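Local coordinates for protein beta-fructofuranosidase (Bifidobacterium adolescentis, PDB 6NOB) that probably hydrolyses beta-fructofuranosides such as sucrose, releasing the terminal fructose unit, as a member of glycoside hydrolase family 32, at residues M129-G134 against F145-P150; F267-V272 against Y374-L379. All coordinates share one frame; numbering follows the deposited sequence.

Interaction 1: M129-G134 against F145-P150. With PEG (di(hydroxyethyl)ether), chain G.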
loop_
_atom_site.group_PDB
_atom_site.type_symbol
_atom_site.label_atom_id
_atom_site.label_comp_id
_atom_site.label_asym_id
_atom_site.label_seq_id
_atom_site.Cartn_x
_atom_site.Cartn_y
_atom_site.Cartn_z
ATOM N N MET A 129 -2.916 8.346 2.862
ATOM C CA MET A 129 -3.199 6.939 2.611
ATOM C C MET A 129 -1.915 6.131 2.764
ATOM O O MET A 129 -0.849 6.578 2.328
ATOM C CB MET A 129 -3.776 6.734 1.204
ATOM C CG MET A 129 -3.810 5.279 0.750
ATOM S SD MET A 129 -4.344 5.062 -0.961
ATOM C CE MET A 129 -2.862 5.526 -1.849
ATOM N N ASN A 130 -2.008 4.946 3.385
ATOM C CA ASN A 130 -0.892 4.007 3.291
ATOM C C ASN A 130 -1.326 2.619 2.804
ATOM O O ASN A 130 -1.698 2.474 1.634
ATOM C CB ASN A 130 -0.099 3.921 4.613
ATOM C CG ASN A 130 -0.970 3.860 5.854
ATOM O OD1 ASN A 130 -1.714 4.790 6.155
ATOM N ND2 ASN A 130 -0.826 2.782 6.618
ATOM N N ASP A 131 -1.289 1.609 3.675
ATOM C CA ASP A 131 -1.270 0.213 3.242
ATOM C C ASP A 131 -2.481 -0.130 2.377
ATOM O O ASP A 131 -3.600 0.304 2.678
ATOM C CB ASP A 131 -1.269 -0.727 4.449
ATOM C CG ASP A 131 -0.128 -0.477 5.404
ATOM O OD1 ASP A 131 0.575 0.548 5.275
ATOM O OD2 ASP A 131 0.053 -1.328 6.297
ATOM N N PRO A 132 -2.310 -0.939 1.329
ATOM C CA PRO A 132 -3.471 -1.544 0.663
ATOM C C PRO A 132 -4.039 -2.676 1.505
ATOM O O PRO A 132 -3.300 -3.450 2.117
ATOM C CB PRO A 132 -2.887 -2.071 -0.654
ATOM C CG PRO A 132 -1.459 -2.372 -0.322
ATOM C CD PRO A 132 -1.039 -1.328 0.688
ATOM N N ASN A 133 -5.369 -2.765 1.537
ATOM C CA ASN A 133 -6.059 -3.744 2.364
ATOM C C ASN A 133 -7.133 -4.466 1.561
ATOM O O ASN A 133 -7.612 -3.976 0.535
ATOM C CB ASN A 133 -6.716 -3.096 3.595
ATOM C CG ASN A 133 -5.735 -2.315 4.448
ATOM O OD1 ASN A 133 -6.092 -1.299 5.046
ATOM N ND2 ASN A 133 -4.497 -2.790 4.521
ATOM N N GLY A 134 -7.496 -5.647 2.052
ATOM C CA GLY A 134 -8.688 -6.337 1.566
ATOM C C GLY A 134 -8.684 -6.633 0.083
ATOM O O GLY A 134 -9.732 -6.553 -0.568
ATOM N N PHE A 145 -9.059 -1.809 -0.845
ATOM C CA PHE A 145 -9.192 -1.030 0.375
ATOM C C PHE A 145 -7.826 -0.473 0.753
ATOM O O PHE A 145 -6.790 -0.940 0.270
ATOM C CB PHE A 145 -9.760 -1.875 1.521
ATOM C CG PHE A 145 -11.094 -2.508 1.215
ATOM C CD1 PHE A 145 -11.168 -3.717 0.539
ATOM C CD2 PHE A 145 -12.274 -1.900 1.619
ATOM C CE1 PHE A 145 -12.393 -4.300 0.264
ATOM C CE2 PHE A 145 -13.503 -2.479 1.347
ATOM C CZ PHE A 145 -13.563 -3.679 0.670
ATOM N N PHE A 146 -7.824 0.540 1.615
ATOM C CA PHE A 146 -6.545 1.129 1.986
ATOM C C PHE A 146 -6.649 1.879 3.303
ATOM O O PHE A 146 -7.680 2.475 3.624
ATOM C CB PHE A 146 -6.010 2.062 0.891
ATOM C CG PHE A 146 -6.992 3.100 0.425
ATOM C CD1 PHE A 146 -7.844 2.841 -0.640
ATOM C CD2 PHE A 146 -7.045 4.346 1.034
ATOM C CE1 PHE A 146 -8.742 3.801 -1.079
ATOM C CE2 PHE A 146 -7.935 5.313 0.597
ATOM C CZ PHE A 146 -8.786 5.040 -0.459
ATOM N N GLN A 147 -5.551 1.829 4.057
ATOM C CA GLN A 147 -5.390 2.649 5.247
ATOM C C GLN A 147 -5.516 4.123 4.885
ATOM O O GLN A 147 -4.903 4.588 3.921
ATOM C CB GLN A 147 -4.026 2.373 5.875
ATOM C CG GLN A 147 -3.865 0.971 6.432
ATOM C CD GLN A 147 -4.663 0.758 7.701
ATOM O OE1 GLN A 147 -4.195 1.060 8.796
ATOM N NE2 GLN A 147 -5.876 0.234 7.559
ATOM N N LEU A 148 -6.303 4.863 5.666
ATOM C CA LEU A 148 -6.681 6.218 5.287
ATOM C C LEU A 148 -6.826 7.100 6.519
ATOM O O LEU A 148 -7.386 6.679 7.534
ATOM C CB LEU A 148 -7.997 6.212 4.497
ATOM C CG LEU A 148 -8.775 7.525 4.377
ATOM C CD1 LEU A 148 -8.115 8.461 3.372
ATOM C CD2 LEU A 148 -10.224 7.259 4.000
ATOM N N ASN A 149 -6.323 8.324 6.415
ATOM C CA ASN A 149 -6.617 9.382 7.382
ATOM C C ASN A 149 -7.228 10.556 6.634
ATOM O O ASN A 149 -6.500 11.281 5.929
ATOM C CB ASN A 149 -5.361 9.829 8.131
ATOM C CG ASN A 149 -5.556 11.155 8.856
ATOM O OD1 ASN A 149 -6.632 11.434 9.392
ATOM N ND2 ASN A 149 -4.515 11.984 8.869
ATOM N N PRO A 150 -8.535 10.796 6.746
ATOM C CA PRO A 150 -9.167 11.881 5.989
ATOM C C PRO A 150 -9.035 13.260 6.617
ATOM O O PRO A 150 -9.636 14.207 6.101
ATOM C CB PRO A 150 -10.639 11.444 5.955
ATOM C CG PRO A 150 -10.826 10.724 7.242
ATOM C CD PRO A 150 -9.514 10.031 7.538
HETATM C C1 PEG G . -1.077 1.461 10.218
HETATM O O1 PEG G . -1.743 2.220 9.250
HETATM C C2 PEG G . -1.243 -0.015 9.865
HETATM O O2 PEG G . -0.001 -0.644 9.992
HETATM C C3 PEG G . 0.941 -0.229 9.044
HETATM C C4 PEG G . 1.853 -1.412 8.723
HETATM O O4 PEG G . 1.252 -2.580 9.211
#

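Interaction 2: F267-V272 against Y374-L379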
loop_
_atom_site.group_PDB
_atom_site.type_symbol
_atom_site.label_atom_id
_atom_site.label_comp_id
_atom_site.label_asym_id
_atom_site.label_seq_id
_atom_site.Cartn_x
_atom_site.Cartn_y
_atom_site.Cartn_z
ATOM N N PHE A 267 1.271 -6.961 16.866
ATOM C CA PHE A 267 0.642 -8.218 16.479
ATOM C C PHE A 267 -0.482 -7.902 15.501
ATOM O O PHE A 267 -1.640 -7.769 15.909
ATOM C CB PHE A 267 0.132 -8.944 17.730
ATOM C CG PHE A 267 -0.742 -10.138 17.450
ATOM C CD1 PHE A 267 -0.234 -11.257 16.810
ATOM C CD2 PHE A 267 -2.065 -10.155 17.868
ATOM C CE1 PHE A 267 -1.038 -12.361 16.567
ATOM C CE2 PHE A 267 -2.869 -11.253 17.633
ATOM C CZ PHE A 267 -2.354 -12.357 16.978
ATOM N N ARG A 268 -0.162 -7.761 14.214
ATOM C CA ARG A 268 -1.075 -7.078 13.308
ATOM C C ARG A 268 -0.954 -7.612 11.884
ATOM O O ARG A 268 -0.133 -8.482 11.578
ATOM C CB ARG A 268 -0.816 -5.571 13.334
ATOM C CG ARG A 268 0.584 -5.168 12.906
ATOM C CD ARG A 268 0.691 -3.650 12.832
ATOM N NE ARG A 268 2.074 -3.184 12.804
ATOM C CZ ARG A 268 2.818 -2.986 13.887
ATOM N NH1 ARG A 268 2.314 -3.221 15.092
ATOM N NH2 ARG A 268 4.067 -2.557 13.766
ATOM N N ASP A 269 -1.809 -7.066 11.014
ATOM C CA ASP A 269 -1.839 -7.278 9.571
ATOM C C ASP A 269 -2.157 -8.728 9.214
ATOM O O ASP A 269 -1.362 -9.385 8.528
ATOM C CB ASP A 269 -0.506 -6.855 8.950
ATOM C CG ASP A 269 -0.077 -5.457 9.371
ATOM O OD1 ASP A 269 -0.951 -4.644 9.747
ATOM O OD2 ASP A 269 1.138 -5.172 9.327
ATOM N N PRO A 270 -3.313 -9.254 9.622
ATOM C CA PRO A 270 -3.619 -10.660 9.330
ATOM C C PRO A 270 -3.839 -10.881 7.845
ATOM O O PRO A 270 -4.504 -10.091 7.171
ATOM C CB PRO A 270 -4.905 -10.914 10.122
ATOM C CG PRO A 270 -5.564 -9.572 10.174
ATOM C CD PRO A 270 -4.441 -8.572 10.283
ATOM N N LYS A 271 -3.275 -11.975 7.337
ATOM C CA LYS A 271 -3.431 -12.372 5.941
ATOM C C LYS A 271 -3.918 -13.815 5.920
ATOM O O LYS A 271 -3.202 -14.720 6.357
ATOM C CB LYS A 271 -2.118 -12.216 5.174
ATOM C CG LYS A 271 -2.266 -11.534 3.821
ATOM C CD LYS A 271 -3.153 -12.349 2.899
ATOM C CE LYS A 271 -3.350 -11.658 1.564
ATOM N NZ LYS A 271 -4.244 -12.453 0.671
ATOM N N VAL A 272 -5.133 -14.026 5.422
ATOM C CA VAL A 272 -5.782 -15.332 5.444
ATOM C C VAL A 272 -5.704 -15.926 4.043
ATOM O O VAL A 272 -6.225 -15.346 3.082
ATOM C CB VAL A 272 -7.237 -15.225 5.934
ATOM C CG1 VAL A 272 -7.903 -16.595 5.962
ATOM C CG2 VAL A 272 -7.285 -14.590 7.315
ATOM N N TYR A 374 7.852 -7.709 12.300
ATOM C CA TYR A 374 7.319 -7.767 10.950
ATOM C C TYR A 374 6.177 -6.772 10.783
ATOM O O TYR A 374 5.541 -6.343 11.749
ATOM C CB TYR A 374 6.811 -9.173 10.627
ATOM C CG TYR A 374 7.821 -10.097 9.991
ATOM C CD1 TYR A 374 8.482 -9.744 8.820
ATOM C CD2 TYR A 374 8.097 -11.338 10.550
ATOM C CE1 TYR A 374 9.400 -10.599 8.234
ATOM C CE2 TYR A 374 9.011 -12.199 9.971
ATOM C CZ TYR A 374 9.657 -11.825 8.812
ATOM O OH TYR A 374 10.568 -12.682 8.238
ATOM N N GLU A 375 5.919 -6.412 9.529
ATOM C CA GLU A 375 4.716 -5.689 9.150
ATOM C C GLU A 375 4.220 -6.242 7.820
ATOM O O GLU A 375 5.021 -6.593 6.950
ATOM C CB GLU A 375 4.968 -4.176 9.046
ATOM C CG GLU A 375 4.936 -3.460 10.393
ATOM C CD GLU A 375 4.826 -1.952 10.266
ATOM O OE1 GLU A 375 5.553 -1.365 9.438
ATOM O OE2 GLU A 375 4.010 -1.352 11.001
ATOM N N CYS A 376 2.897 -6.341 7.687
ATOM C CA CYS A 376 2.217 -6.761 6.466
ATOM C C CYS A 376 2.747 -8.089 5.931
ATOM O O CYS A 376 3.377 -8.124 4.867
ATOM C CB CYS A 376 2.339 -5.672 5.396
ATOM S SG CYS A 376 1.643 -4.077 5.913
ATOM N N PRO A 377 2.503 -9.196 6.626
ATOM C CA PRO A 377 2.966 -10.496 6.141
ATOM C C PRO A 377 2.020 -11.061 5.089
ATOM O O PRO A 377 0.910 -10.573 4.874
ATOM C CB PRO A 377 2.958 -11.355 7.405
ATOM C CG PRO A 377 1.804 -10.808 8.186
ATOM C CD PRO A 377 1.785 -9.317 7.908
ATOM N N ASP A 378 2.488 -12.119 4.434
ATOM C CA ASP A 378 1.698 -12.818 3.433
ATOM C C ASP A 378 2.306 -14.196 3.234
ATOM O O ASP A 378 3.531 -14.348 3.259
ATOM C CB ASP A 378 1.654 -12.048 2.107
ATOM C CG ASP A 378 0.413 -12.364 1.286
ATOM O OD1 ASP A 378 -0.230 -13.401 1.552
ATOM O OD2 ASP A 378 0.080 -11.574 0.376
ATOM N N LEU A 379 1.445 -15.193 3.054
ATOM C CA LEU A 379 1.879 -16.569 2.846
ATOM C C LEU A 379 0.999 -17.178 1.769
ATOM O O LEU A 379 -0.224 -17.235 1.925
ATOM C CB LEU A 379 1.794 -17.384 4.141
ATOM C CG LEU A 379 2.379 -18.796 4.106
ATOM C CD1 LEU A 379 3.894 -18.750 3.963
ATOM C CD2 LEU A 379 1.974 -19.562 5.353
HETATM O O HOH W 1 -2.486 -14.518 0.280
#

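Interaction 1: M129-G134 against F145-P150
Asn130 and Gln147 reach from two antiparallel strands to grip a single oxygen, O1 of a bound di(hydroxyethyl)ether (PEG). Asn130 ND2 gives it one N-H over 2.8 Å, and O1 in turn donates to Gln147 OE1, also at 2.8 Å. The other N-H of Asn130 ND2 goes to Asp131 OD1, met from above the carboxylate plane, while Trp128 holds Asn130 OD1 and Ser196 binds Asp131 OD2. Both ends of the Gln147 amide are therefore at work. Its chain bends at chi2 (-72°), which brings NE2 within 3.0 Å of Asn133 OD1, the two amide planes 61° apart, and NE2 also bonds Ala194 O. The flat side group of Asn130 packs on Gln147 CB. An alanine here would probably leave Asn133 OD1 and PEG O1 without their amide partner and open a gap where Gln147 CG lies against Asp131 CB.

The backbone shows how a beta bulge is accommodated. Gln147 N donates to Asp131 O at 2.8 Å, yet Gln147 O accepts from Asn130 N, two neighbours facing one residue, and the register beyond has shifted by one. Asn133 and Phe145 then form a hydrogen-bonded pair. On the face carrying Met129, Pro132 and Phe146, the sulfur of Met129 sits over the Phe146 ring, 3.8 Å from SD to the ring centroid, a Met-aromatic contact. On the other face Phe145 turns its ring edge to the carbonyls of Asn133 and Gly134, its CD1 3.4 Å from Gly134 O.

The arrangement is a bulged beta hairpin bearing the WMNDPNG signature of family 32, whose aspartate is the nucleophile in studied relatives, consistent with Asp131 lining the PEG-filled pocket.

Interaction 2: F267-V272 against Y374-L379
Arg268 and Glu375 carry the ionic part of this contact. The guanidinium comes side-on, and two of its nitrogens converge on one oxygen: Glu375 OE2 lies 3.0 Å from Arg268 NH2 and 3.2 Å from Arg268 NE. NE uses the anti lone pair of OE2, whereas NH2 arrives from above the carboxylate plane, the two flat groups standing 85° apart. Arg268 CG sits between the backbone N and the carbonyl carbon (chi1 61°), and the chain runs extended from there to NE, a course that carries the guanidinium across to the Glu375 carboxylate. NH1 has salt bridges of its own to Asp266 and Glu236, so the arginine links three acids and its own orientation is well fixed.

A single hydrogen bond joins side chain to backbone. Cys376 N donates to Asp269 OD2 over 2.7 Å, on the anti side of the carboxylate, at the corner where segment 374-379 turns. Cys376 SG packs against the same oxygen at 3.6 Å from Asp269 OD2.

Among the packing contacts, the Pro377 ring leans on the backbone of Asp269, with Pro377 CD 3.2 Å from Asp269 O, and Lys271 lays its aliphatic chain along Asp378. The charged ends of that last pair do not meet directly; a water bridges them, 2.7 Å from Lys271 NZ and 2.8 Å from Asp378 OD1. Ser440 helps to hold both, its carbonyl taking Lys271 NZ and its hydroxyl Asp378 OD2.

Arg268-Asp269-Pro270 and Glu375-Cys376 match the RDP and EC signatures of family 32, which in relatives supply a substrate-binding aspartate and the general acid/base. The segments 268-272 and 377-379 run nearly parallel, 15° apart, but belong to different sheets: 268-273 is an outermost strand paired with 285-295, and 374-375 and 377-382 both pair with 385-396.

How the interactions relate
From the N terminus, interaction 1 comes first and is local: strand 127-138 turns back as 141-149, and the contact closes a hairpin with only ten residues between its segments. Interaction 2 opens more than a hundred residues later and closes a much longer excursion, bringing 374-379 beside 267-272 after 101 intervening residues. The two are in series, neither nested nor crossed. Their centres lie about 15 Å apart, yet they touch, Asp131 OD2 packing 3.2 Å from Cys376 SG. Together they bring three sheets of the family 32 propeller around one PEG-occupied pocket, and with it the three acidic signatures typical of the family's active site.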